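Local coordinates for uncharacterized protein (PDB 1VMJ) that is of unknown function but belongs to the YjbQ (UPF0047) family, assembles from three chains, binds sodium and has been proposed as a thiamin phosphate synthase, at residues Phe22-Arg26 with Arg27-Ile31; Leu71-Asp74 with Phe75-Leu79; Leu105-Ile109 with Met110-Val114; Met123-Gly126 with Pro127-Val131. All coordinates share one frame; numbering follows the deposited sequence.

Contact 1 (Phe22-Arg26 with Arg27-Ile31); sequences FHTKR and RREFI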
loop_
_atom_site.group_PDB
_atom_site.type_symbol
_atom_site.label_atom_id
_atom_site.label_comp_id
_atom_site.label_asym_id
_atom_site.label_seq_id
_atom_site.Cartn_x
_atom_site.Cartn_y
_atom_site.Cartn_z
ATOM N N PHE A 22 3.346 -2.339 21.125
ATOM C CA PHE A 22 2.918 -3.740 21.222
ATOM C C PHE A 22 4.100 -4.586 21.650
ATOM O O PHE A 22 5.248 -4.275 21.376
ATOM C CB PHE A 22 2.344 -4.224 19.881
ATOM C CG PHE A 22 1.237 -3.375 19.404
ATOM C CD1 PHE A 22 -0.055 -3.594 19.847
ATOM C CD2 PHE A 22 1.497 -2.258 18.615
ATOM C CE1 PHE A 22 -1.081 -2.764 19.467
ATOM C CE2 PHE A 22 0.482 -1.432 18.229
ATOM C CZ PHE A 22 -0.802 -1.675 18.644
ATOM N N HIS A 23 3.800 -5.645 22.389
ATOM C CA HIS A 23 4.789 -6.649 22.743
ATOM C C HIS A 23 4.039 -7.966 22.728
ATOM O O HIS A 23 3.401 -8.340 23.717
ATOM C CB HIS A 23 5.386 -6.378 24.126
ATOM C CG HIS A 23 6.563 -7.247 24.474
ATOM N ND1 HIS A 23 6.443 -8.581 24.798
ATOM C CD2 HIS A 23 7.888 -6.970 24.515
ATOM C CE1 HIS A 23 7.640 -9.081 25.046
ATOM N NE2 HIS A 23 8.536 -8.124 24.887
ATOM N N THR A 24 4.044 -8.662 21.596
ATOM C CA THR A 24 3.198 -9.820 21.455
ATOM C C THR A 24 3.788 -11.031 22.176
ATOM O O THR A 24 5.000 -11.181 22.288
ATOM C CB THR A 24 2.978 -10.150 19.985
ATOM O OG1 THR A 24 4.235 -10.475 19.378
ATOM C CG2 THR A 24 2.363 -8.952 19.277
ATOM N N LYS A 25 2.900 -11.913 22.623
ATOM C CA LYS A 25 3.302 -13.128 23.318
ATOM C C LYS A 25 4.035 -14.089 22.377
ATOM O O LYS A 25 4.967 -14.797 22.785
ATOM C CB LYS A 25 2.068 -13.813 23.905
ATOM C CG LYS A 25 2.363 -15.148 24.584
ATOM C CD LYS A 25 1.142 -15.697 25.311
ATOM C CE LYS A 25 1.391 -17.124 25.783
ATOM N NZ LYS A 25 0.495 -17.503 26.915
ATOM N N ARG A 26 3.607 -14.111 21.120
ATOM C CA ARG A 26 4.168 -15.032 20.143
ATOM C C ARG A 26 4.790 -14.281 18.971
ATOM O O ARG A 26 4.667 -13.073 18.830
ATOM C CB ARG A 26 3.072 -15.964 19.640
ATOM C CG ARG A 26 2.284 -16.649 20.776
ATOM C CD ARG A 26 1.296 -17.702 20.280
ATOM N NE ARG A 26 0.731 -18.499 21.379
ATOM C CZ ARG A 26 -0.307 -18.146 22.147
ATOM N NH1 ARG A 26 -0.932 -16.985 21.968
ATOM N NH2 ARG A 26 -0.726 -18.961 23.112
ATOM N N ARG A 27 5.445 -15.024 18.104
ATOM C CA ARG A 27 6.144 -14.448 16.962
ATOM C C ARG A 27 5.212 -13.680 16.015
ATOM O O ARG A 27 5.572 -12.601 15.515
ATOM C CB ARG A 27 6.847 -15.563 16.172
ATOM C CG ARG A 27 7.749 -15.079 15.063
ATOM C CD ARG A 27 8.301 -16.249 14.308
ATOM N NE ARG A 27 9.049 -15.853 13.121
ATOM C CZ ARG A 27 10.368 -15.755 13.069
ATOM N NH1 ARG A 27 11.105 -16.018 14.138
ATOM N NH2 ARG A 27 10.961 -15.405 11.930
ATOM N N ARG A 28 4.071 -14.306 15.726
ATOM C CA ARG A 28 3.096 -13.726 14.818
ATOM C C ARG A 28 1.746 -13.579 15.519
ATOM O O ARG A 28 1.322 -14.476 16.258
ATOM C CB ARG A 28 2.930 -14.574 13.558
ATOM C CG ARG A 28 4.217 -14.760 12.761
ATOM C CD ARG A 28 3.980 -15.193 11.324
ATOM N NE ARG A 28 3.655 -16.609 11.237
ATOM C CZ ARG A 28 4.559 -17.592 11.262
ATOM N NH1 ARG A 28 5.848 -17.324 11.374
ATOM N NH2 ARG A 28 4.169 -18.857 11.191
ATOM N N GLU A 29 1.066 -12.475 15.234
ATOM C CA GLU A 29 -0.226 -12.152 15.831
ATOM C C GLU A 29 -0.901 -11.039 15.057
ATOM O O GLU A 29 -0.217 -10.167 14.559
ATOM C CB GLU A 29 -0.058 -11.722 17.299
ATOM C CG GLU A 29 -1.407 -11.545 18.007
ATOM C CD GLU A 29 -1.313 -11.216 19.495
ATOM O OE1 GLU A 29 -0.195 -11.220 20.056
ATOM O OE2 GLU A 29 -2.400 -10.968 20.092
ATOM N N PHE A 30 -2.231 -11.095 14.934
ATOM C CA PHE A 30 -3.013 -9.970 14.436
ATOM C C PHE A 30 -3.741 -9.349 15.617
ATOM O O PHE A 30 -4.383 -10.070 16.401
ATOM C CB PHE A 30 -4.013 -10.416 13.380
ATOM C CG PHE A 30 -3.376 -11.077 12.190
ATOM C CD1 PHE A 30 -2.589 -10.358 11.314
ATOM C CD2 PHE A 30 -3.581 -12.432 11.936
ATOM C CE1 PHE A 30 -2.010 -10.973 10.214
ATOM C CE2 PHE A 30 -2.994 -13.051 10.839
ATOM C CZ PHE A 30 -2.218 -12.326 9.981
ATOM N N ILE A 31 -3.650 -8.041 15.743
ATOM C CA ILE A 31 -4.302 -7.319 16.828
ATOM C C ILE A 31 -5.215 -6.244 16.260
ATOM O O ILE A 31 -4.766 -5.411 15.501
ATOM C CB ILE A 31 -3.265 -6.689 17.767
ATOM C CG1 ILE A 31 -2.400 -7.787 18.391
ATOM C CG2 ILE A 31 -3.958 -5.854 18.863
ATOM C CD1 ILE A 31 -1.309 -7.283 19.261
HETATM O O HOH W 1 0.170 -10.950 22.651
HETATM O O HOH W 2 0.979 -13.377 20.315
#

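Contact 2 (Leu71-Asp74 with Phe75-Leu79); sequences LHHD and FEVWL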
loop_
_atom_site.group_PDB
_atom_site.type_symbol
_atom_site.label_atom_id
_atom_site.label_comp_id
_atom_site.label_asym_id
_atom_site.label_seq_id
_atom_site.Cartn_x
_atom_site.Cartn_y
_atom_site.Cartn_z
ATOM N N LEU A 71 -10.720 -16.146 8.889
ATOM C CA LEU A 71 -9.898 -15.391 7.946
ATOM C C LEU A 71 -8.496 -15.139 8.470
ATOM O O LEU A 71 -7.534 -15.205 7.714
ATOM C CB LEU A 71 -10.586 -14.093 7.547
ATOM C CG LEU A 71 -9.909 -13.349 6.404
ATOM C CD1 LEU A 71 -10.079 -14.175 5.131
ATOM C CD2 LEU A 71 -10.462 -11.952 6.170
ATOM N N HIS A 72 -8.371 -14.876 9.773
ATOM C CA HIS A 72 -7.049 -14.722 10.374
ATOM C C HIS A 72 -6.218 -15.975 10.213
ATOM O O HIS A 72 -5.045 -15.897 9.855
ATOM C CB HIS A 72 -7.168 -14.337 11.830
ATOM C CG HIS A 72 -7.748 -12.979 12.022
ATOM N ND1 HIS A 72 -8.073 -12.483 13.263
ATOM C CD2 HIS A 72 -8.082 -12.012 11.131
ATOM C CE1 HIS A 72 -8.567 -11.265 13.135
ATOM N NE2 HIS A 72 -8.584 -10.953 11.853
ATOM N N HIS A 73 -6.847 -17.122 10.441
ATOM C CA HIS A 73 -6.203 -18.387 10.174
ATOM C C HIS A 73 -5.791 -18.502 8.700
ATOM O O HIS A 73 -4.663 -18.879 8.385
ATOM C CB HIS A 73 -7.105 -19.558 10.571
ATOM C CG HIS A 73 -6.553 -20.882 10.172
ATOM N ND1 HIS A 73 -5.650 -21.576 10.947
ATOM C CD2 HIS A 73 -6.741 -21.624 9.054
ATOM C CE1 HIS A 73 -5.325 -22.702 10.334
ATOM N NE2 HIS A 73 -5.985 -22.761 9.190
ATOM N N ASP A 74 -6.687 -18.127 7.797
ATOM C CA ASP A 74 -6.375 -18.186 6.374
ATOM C C ASP A 74 -5.194 -17.289 5.996
ATOM O O ASP A 74 -4.339 -17.701 5.227
ATOM C CB ASP A 74 -7.600 -17.792 5.540
ATOM C CG ASP A 74 -8.783 -18.745 5.729
ATOM O OD1 ASP A 74 -8.553 -19.935 6.063
ATOM O OD2 ASP A 74 -9.933 -18.318 5.544
ATOM N N PHE A 75 -5.108 -16.088 6.562
ATOM C CA PHE A 75 -3.957 -15.216 6.293
ATOM C C PHE A 75 -2.657 -15.876 6.782
ATOM O O PHE A 75 -1.635 -15.812 6.116
ATOM C CB PHE A 75 -4.116 -13.819 6.941
ATOM C CG PHE A 75 -4.881 -12.841 6.106
ATOM C CD1 PHE A 75 -4.385 -12.393 4.903
ATOM C CD2 PHE A 75 -6.069 -12.315 6.566
ATOM C CE1 PHE A 75 -5.091 -11.445 4.162
ATOM C CE2 PHE A 75 -6.770 -11.387 5.822
ATOM C CZ PHE A 75 -6.283 -10.957 4.632
ATOM N N GLU A 76 -2.690 -16.474 7.964
ATOM C CA GLU A 76 -1.506 -17.160 8.499
ATOM C C GLU A 76 -1.018 -18.235 7.541
ATOM O O GLU A 76 0.180 -18.309 7.193
ATOM C CB GLU A 76 -1.814 -17.737 9.888
ATOM C CG GLU A 76 -0.884 -18.849 10.354
ATOM C CD GLU A 76 0.537 -18.417 10.672
ATOM O OE1 GLU A 76 0.801 -17.220 10.874
ATOM O OE2 GLU A 76 1.407 -19.316 10.749
ATOM N N VAL A 77 -1.941 -19.078 7.111
ATOM C CA VAL A 77 -1.609 -20.170 6.188
ATOM C C VAL A 77 -1.075 -19.616 4.851
ATOM O O VAL A 77 -0.093 -20.096 4.306
ATOM C CB VAL A 77 -2.844 -21.073 5.937
ATOM C CG1 VAL A 77 -2.583 -22.041 4.798
ATOM C CG2 VAL A 77 -3.224 -21.800 7.227
ATOM N N TRP A 78 -1.734 -18.585 4.341
ATOM C CA TRP A 78 -1.369 -17.990 3.046
ATOM C C TRP A 78 -0.022 -17.305 3.067
ATOM O O TRP A 78 0.779 -17.480 2.166
ATOM C CB TRP A 78 -2.451 -17.000 2.693
ATOM C CG TRP A 78 -2.344 -16.319 1.410
ATOM C CD1 TRP A 78 -2.370 -16.895 0.179
ATOM C CD2 TRP A 78 -2.302 -14.909 1.193
ATOM N NE1 TRP A 78 -2.334 -15.921 -0.802
ATOM C CE2 TRP A 78 -2.297 -14.700 -0.196
ATOM C CE3 TRP A 78 -2.272 -13.791 2.043
ATOM C CZ2 TRP A 78 -2.258 -13.427 -0.755
ATOM C CZ3 TRP A 78 -2.234 -12.512 1.472
ATOM C CH2 TRP A 78 -2.223 -12.348 0.095
ATOM N N LEU A 79 0.250 -16.567 4.125
ATOM C CA LEU A 79 1.510 -15.885 4.247
ATOM C C LEU A 79 2.644 -16.862 4.430
ATOM O O LEU A 79 3.762 -16.601 3.982
ATOM C CB LEU A 79 1.484 -14.897 5.417
ATOM C CG LEU A 79 0.587 -13.673 5.234
ATOM C CD1 LEU A 79 0.324 -12.931 6.552
ATOM C CD2 LEU A 79 1.221 -12.734 4.195
#

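Contact 3 (Leu105-Ile109 with Met110-Val114); sequences LKRTI and MGREV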
loop_
_atom_site.group_PDB
_atom_site.type_symbol
_atom_site.label_atom_id
_atom_site.label_comp_id
_atom_site.label_asym_id
_atom_site.label_seq_id
_atom_site.Cartn_x
_atom_site.Cartn_y
_atom_site.Cartn_z
ATOM N N LEU A 105 9.272 -10.111 4.402
ATOM C CA LEU A 105 8.462 -10.511 3.239
ATOM C C LEU A 105 6.955 -10.529 3.535
ATOM O O LEU A 105 6.173 -9.975 2.770
ATOM C CB LEU A 105 8.939 -11.881 2.680
ATOM C CG LEU A 105 10.427 -11.972 2.375
ATOM C CD1 LEU A 105 10.738 -13.331 1.780
ATOM C CD2 LEU A 105 10.945 -10.866 1.517
ATOM N N LYS A 106 6.564 -11.145 4.642
ATOM C CA LYS A 106 5.166 -11.195 5.048
ATOM C C LYS A 106 4.590 -9.785 5.187
ATOM O O LYS A 106 3.479 -9.502 4.744
ATOM C CB LYS A 106 5.001 -11.987 6.354
ATOM C CG LYS A 106 5.182 -13.478 6.258
ATOM C CD LYS A 106 4.865 -14.121 7.602
ATOM C CE LYS A 106 4.752 -15.639 7.524
ATOM N NZ LYS A 106 6.050 -16.255 7.233
ATOM N N ARG A 107 5.351 -8.879 5.806
ATOM C CA ARG A 107 4.837 -7.515 6.003
ATOM C C ARG A 107 4.651 -6.844 4.662
ATOM O O ARG A 107 3.735 -6.029 4.512
ATOM C CB ARG A 107 5.725 -6.700 6.957
ATOM C CG ARG A 107 6.698 -5.680 6.343
ATOM C CD ARG A 107 6.035 -4.437 5.826
ATOM N NE ARG A 107 6.958 -3.325 5.582
ATOM C CZ ARG A 107 7.262 -2.394 6.464
ATOM N NH1 ARG A 107 6.736 -2.387 7.676
ATOM N NH2 ARG A 107 8.095 -1.422 6.135
ATOM N N THR A 108 5.516 -7.163 3.699
ATOM C CA THR A 108 5.404 -6.593 2.376
ATOM C C THR A 108 4.067 -6.969 1.739
ATOM O O THR A 108 3.406 -6.117 1.145
ATOM C CB THR A 108 6.603 -7.004 1.528
ATOM O OG1 THR A 108 7.802 -6.539 2.151
ATOM C CG2 THR A 108 6.500 -6.432 0.123
ATOM N N ILE A 109 3.655 -8.221 1.875
ATOM C CA ILE A 109 2.350 -8.627 1.367
ATOM C C ILE A 109 1.212 -7.854 2.022
ATOM O O ILE A 109 0.327 -7.351 1.330
ATOM C CB ILE A 109 2.136 -10.128 1.575
ATOM C CG1 ILE A 109 3.166 -10.922 0.763
ATOM C CG2 ILE A 109 0.722 -10.554 1.213
ATOM C CD1 ILE A 109 3.061 -10.748 -0.725
ATOM N N MET A 110 1.212 -7.766 3.342
ATOM C CA MET A 110 0.072 -7.171 4.044
ATOM C C MET A 110 0.087 -5.646 3.955
ATOM O O MET A 110 -0.971 -4.992 4.046
ATOM C CB MET A 110 0.034 -7.613 5.502
ATOM C CG MET A 110 -0.153 -9.082 5.749
ATOM S SD MET A 110 -1.553 -9.819 4.944
ATOM C CE MET A 110 -2.853 -8.902 5.691
ATOM N N GLY A 111 1.283 -5.089 3.800
ATOM C CA GLY A 111 1.481 -3.659 3.713
ATOM C C GLY A 111 2.009 -3.017 4.978
ATOM O O GLY A 111 1.787 -3.466 6.093
ATOM N N ARG A 112 2.661 -1.888 4.794
ATOM C CA ARG A 112 3.182 -1.107 5.892
ATOM C C ARG A 112 2.165 -0.234 6.619
ATOM O O ARG A 112 2.286 -0.013 7.810
ATOM C CB ARG A 112 4.304 -0.207 5.348
ATOM C CG ARG A 112 4.780 0.863 6.326
ATOM C CD ARG A 112 5.864 1.709 5.710
ATOM N NE ARG A 112 6.341 2.754 6.584
ATOM C CZ ARG A 112 5.852 3.982 6.610
ATOM N NH1 ARG A 112 4.849 4.329 5.826
ATOM N NH2 ARG A 112 6.425 4.891 7.385
ATOM N N GLU A 113 1.216 0.317 5.864
ATOM C CA GLU A 113 0.427 1.447 6.326
ATOM C C GLU A 113 -0.998 1.375 5.794
ATOM O O GLU A 113 -1.285 0.674 4.821
ATOM C CB GLU A 113 1.088 2.774 5.930
ATOM C CG GLU A 113 0.884 3.104 4.462
ATOM C CD GLU A 113 2.109 3.524 3.602
ATOM O OE1 GLU A 113 3.291 3.187 3.846
ATOM O OE2 GLU A 113 1.836 4.194 2.578
ATOM N N VAL A 114 -1.877 2.082 6.486
ATOM C CA VAL A 114 -3.170 2.473 5.943
ATOM C C VAL A 114 -3.268 3.980 6.023
ATOM O O VAL A 114 -2.689 4.617 6.928
ATOM C CB VAL A 114 -4.359 1.821 6.694
ATOM C CG1 VAL A 114 -4.253 0.299 6.560
ATOM C CG2 VAL A 114 -4.398 2.231 8.160
HETATM O O HOH W 3 7.949 0.431 8.324
#

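Contact 4 (Met123-Gly126 with Pro127-Val131); sequences MDLG and PWEQV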
loop_
_atom_site.group_PDB
_atom_site.type_symbol
_atom_site.label_atom_id
_atom_site.label_comp_id
_atom_site.label_asym_id
_atom_site.label_seq_id
_atom_site.Cartn_x
_atom_site.Cartn_y
_atom_site.Cartn_z
ATOM N N MET A 123 -13.349 8.277 11.611
ATOM C CA MET A 123 -12.794 7.503 10.515
ATOM C C MET A 123 -13.923 7.158 9.548
ATOM O O MET A 123 -14.999 6.725 9.976
ATOM C CB MET A 123 -12.141 6.227 11.017
ATOM C CG MET A 123 -10.821 6.521 11.708
ATOM S SD MET A 123 -9.883 5.027 12.084
ATOM C CE MET A 123 -10.897 4.396 13.407
ATOM N N ASP A 124 -13.663 7.359 8.258
ATOM C CA ASP A 124 -14.678 7.216 7.222
ATOM C C ASP A 124 -14.526 5.820 6.623
ATOM O O ASP A 124 -13.778 5.625 5.662
ATOM C CB ASP A 124 -14.454 8.341 6.217
ATOM C CG ASP A 124 -15.630 8.639 5.368
ATOM O OD1 ASP A 124 -16.594 7.837 5.303
ATOM O OD2 ASP A 124 -15.572 9.698 4.716
ATOM N N LEU A 125 -15.180 4.850 7.252
ATOM C CA LEU A 125 -14.955 3.434 6.981
ATOM C C LEU A 125 -16.212 2.776 6.446
ATOM O O LEU A 125 -17.349 3.188 6.779
ATOM C CB LEU A 125 -14.546 2.691 8.253
ATOM C CG LEU A 125 -13.241 3.136 8.911
ATOM C CD1 LEU A 125 -12.970 2.373 10.189
ATOM C CD2 LEU A 125 -12.111 3.036 7.960
ATOM N N GLY A 126 -15.994 1.726 5.663
ATOM C CA GLY A 126 -17.068 0.868 5.206
ATOM C C GLY A 126 -17.502 -0.044 6.322
ATOM O O GLY A 126 -16.927 -0.025 7.401
ATOM N N PRO A 127 -18.522 -0.867 6.047
ATOM C CA PRO A 127 -19.213 -1.601 7.091
ATOM C C PRO A 127 -18.368 -2.626 7.840
ATOM O O PRO A 127 -18.636 -2.890 9.007
ATOM C CB PRO A 127 -20.341 -2.299 6.328
ATOM C CG PRO A 127 -19.874 -2.391 4.929
ATOM C CD PRO A 127 -19.093 -1.126 4.711
ATOM N N TRP A 128 -17.368 -3.194 7.182
ATOM C CA TRP A 128 -16.598 -4.287 7.753
ATOM C C TRP A 128 -15.131 -3.982 7.907
ATOM O O TRP A 128 -14.357 -4.864 8.261
ATOM C CB TRP A 128 -16.835 -5.574 6.967
ATOM C CG TRP A 128 -18.288 -5.901 6.906
ATOM C CD1 TRP A 128 -19.073 -5.899 5.807
ATOM C CD2 TRP A 128 -19.141 -6.182 8.019
ATOM N NE1 TRP A 128 -20.376 -6.195 6.159
ATOM C CE2 TRP A 128 -20.439 -6.370 7.513
ATOM C CE3 TRP A 128 -18.931 -6.294 9.398
ATOM C CZ2 TRP A 128 -21.526 -6.673 8.339
ATOM C CZ3 TRP A 128 -20.007 -6.597 10.220
ATOM C CH2 TRP A 128 -21.288 -6.785 9.685
ATOM N N GLU A 129 -14.746 -2.734 7.633
ATOM C CA GLU A 129 -13.353 -2.338 7.775
ATOM C C GLU A 129 -12.926 -2.298 9.228
ATOM O O GLU A 129 -13.513 -1.584 10.039
ATOM C CB GLU A 129 -13.080 -0.976 7.144
ATOM C CG GLU A 129 -13.226 -0.936 5.644
ATOM C CD GLU A 129 -12.672 0.342 5.051
ATOM O OE1 GLU A 129 -13.415 1.342 5.017
ATOM O OE2 GLU A 129 -11.486 0.368 4.651
ATOM N N GLN A 130 -11.899 -3.078 9.541
ATOM C CA GLN A 130 -11.248 -3.013 10.837
ATOM C C GLN A 130 -9.752 -2.901 10.631
ATOM O O GLN A 130 -9.205 -3.497 9.715
ATOM C CB GLN A 130 -11.564 -4.253 11.659
ATOM C CG GLN A 130 -13.017 -4.404 12.088
ATOM C CD GLN A 130 -13.412 -3.488 13.216
ATOM O OE1 GLN A 130 -12.977 -3.658 14.343
ATOM N NE2 GLN A 130 -14.192 -2.477 12.901
ATOM N N VAL A 131 -9.089 -2.139 11.489
ATOM C CA VAL A 131 -7.657 -1.900 11.355
ATOM C C VAL A 131 -6.904 -2.836 12.300
ATOM O O VAL A 131 -7.241 -2.985 13.470
ATOM C CB VAL A 131 -7.279 -0.456 11.723
ATOM C CG1 VAL A 131 -5.819 -0.186 11.336
ATOM C CG2 VAL A 131 -8.196 0.561 11.040
HETATM O O HOH W 4 -12.981 3.728 3.928
HETATM O O HOH W 5 -15.842 -0.377 10.334
#

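Contact 1 (Phe22-Arg26 with Arg27-Ile31)
Thr24 and Glu29 meet inside the bend that takes the chain from strand 14-22, an outermost strand of the five-stranded antiparallel sheet within this chain, to strand 29-32, outermost likewise in the three-stranded one. The turn is tightened from within by Thr24, whose OG1 gives a hydrogen bond of 2.7 Å to Arg26 O and is hydrogen-bonded to Met139 N. A valine in place of Thr24 would probably leave Arg26 O without this side-chain donor and Met139 N without its acceptor, letting the bend relax. Arg27 begins the return leg, its extended side chain leaving the bend for Asp99 and Asp102, with both of which it forms salt bridges. Arg28 likewise leads away from the bend, and its guanidinium forms salt bridges with Glu76 and Glu85. Glu29 points the other way, back into the bend. With CG opposite the backbone N (chi1 -173°) and the chain straight beyond it, the carboxylate slides past Thr24 until OE1 lies 3.3 Å from Thr24 CB. Two waters complete the link: one donates to Glu29 OE1 at 2.6 Å while accepting from Lys25 N, and the other donates to the same oxygen while accepting from Arg26 N at 2.8 Å. A single carboxylate oxygen thus reads two successive backbone amides through solvent. The side chain of Ile31 closes the inner side by apolar contact, its CD1 lying 4.0 Å from Thr24 CG2 and 3.9 Å from Phe22 CD1.

Contact 2 (Leu71-Asp74 with Phe75-Leu79)
Leu71 and Phe75 stand one turn apart on helix 69-82, and from here to Trp78 the backbone bonds follow the alpha-helical pattern. Phe75 N donates to Leu71 O at 2.8 Å, Glu76 N to His72 O, Val77 N to His73 O at 3.0 Å and Trp78 N to Asp74 O; Leu71 N is hydrogen-bonded to Glu68 OE1. The side-chain polar groups look outward for partners. Asp74 uses both oxygens on the second subunit, OD1 for Lys92 N and OD2 for His93 N, so it holds the backbone of a sodium-site residue there. Trp78 NE1 reaches Leu82 O of that same subunit, whereas Glu76 OE2 pairs with Arg28 of its own chain and His72 NE2 bonds weakly with Asp66 O. Two side-chain contacts accompany these bonds. Leu71 CG lies 3.7 Å from Phe75 CE2, and Val77 CG2 makes a CH-pi contact over one face of the His73 ring, 3.9 Å from its centroid. An alanine in place of Phe75 would probably open a gap beside Leu71 and leave Met110 without the ring against which it packs. Phe75, Trp78 and Leu79 pack on helix 101-110, Leu71 and Phe75 touch Asn65 of strand 60-65, and the second subunit meets Leu71, Asp74 and Phe75.

Contact 3 (Leu105-Ile109 with Met110-Val114)
Arg107 O receives Gly111 N at 2.7 Å and, more weakly, Ser61 OG, at the C-terminal end of helix 101-110, where Gly111 is the first residue to leave the helical conformation. One step earlier, Met110 N donates to Lys106 O at 3.2 Å. Gly111 has a positive phi (103°), and at its backbone angles a CB would collide with the carbonyl oxygen of Met110; this lets the chain swing round into strand 113-119. Across the turn, the side chains of Arg107 and Arg112 run side by side in the same direction. Arg112 CB sits over the centre of the Arg107 guanidinium face, 3.8 Å from Arg107 CZ, and the two guanidinium planes stand nearly perpendicular. Arg107 reaches there with a first torsion well off the staggered positions (chi1 102°) and a bend at the next bond. Its NH2 holds a water at 2.9 Å that also takes a weak bond from Arg112 NE. The two positive groups are probably tolerated because each has its own partners: Arg107 NH1 donates to Ala60 O of its own chain and NH2 to Ile64 O of the third subunit, and Arg112 NE forms a salt bridge with Glu129 of that subunit. Arg112 NH1 also bonds Glu113 OE1 at 2.8 Å, almost in the guanidinium plane but 53° out of the carboxylate plane.

Contact 4 (Met123-Gly126 with Pro127-Val131)
Gly126 to Glu129 form a type I beta turn, with Pro127 and Trp128 at its corners. The closing bond from Glu129 N to Gly126 O is weak, at 3.5 Å, but a water supplements it, donating to Gly126 O and, at 2.6 Å, to Glu129 O. The firmer tie is made by a side chain. Glu129 carries CG opposite its own carbonyl carbon (chi1 -66°) and then runs extended, which brings OE1 back to the start of the turn. There Gly126 N donates at 2.7 Å, almost straight (173°), to Glu129 OE1, which accepts with its anti lone pair. Leu125 flanks the carboxylate, its CD2 lying 3.6 Å from Glu129 OE1, and a water lies 2.7 Å from both that oxygen and Asp124 O. The other oxygen, OE2, forms a salt bridge with Arg112 of the second subunit, so one buried carboxylate serves both a local turn and a subunit interface. The loop containing this turn joins strand 122-123, outermost in the five-stranded sheet within this chain, to strand 130-135, the middle of the three-stranded one. Leu125 packs on strand 113-119, Met123 lies against that strand and helix 34-44, and Glu129 and Val131 rest on strand 60-65.

Burial separates the four contacts. Contact 3 is buried near the centre of the chain, contact 2 is partly buried, and contacts 1 and 4 lie at the surface, where waters bridge backbone and carboxylate. The loops of contacts 1 and 4 both pass from the five-stranded to the three-stranded sheet, entering neighbouring strands 29-32 and 130-135. Contact 2 lies within helix 69-82, while contact 3 spans the end of helix 101-110 and the start of strand 113-119; helical backbone bonds hold both, and apolar packing such as Trp78 against Ile109 joins them. Arg28 with Glu76 ties contact 1 to contact 2. Contacts 3 and 4 touch through Val114 and Val131, and Arg112 pairs with Glu129 of another subunit.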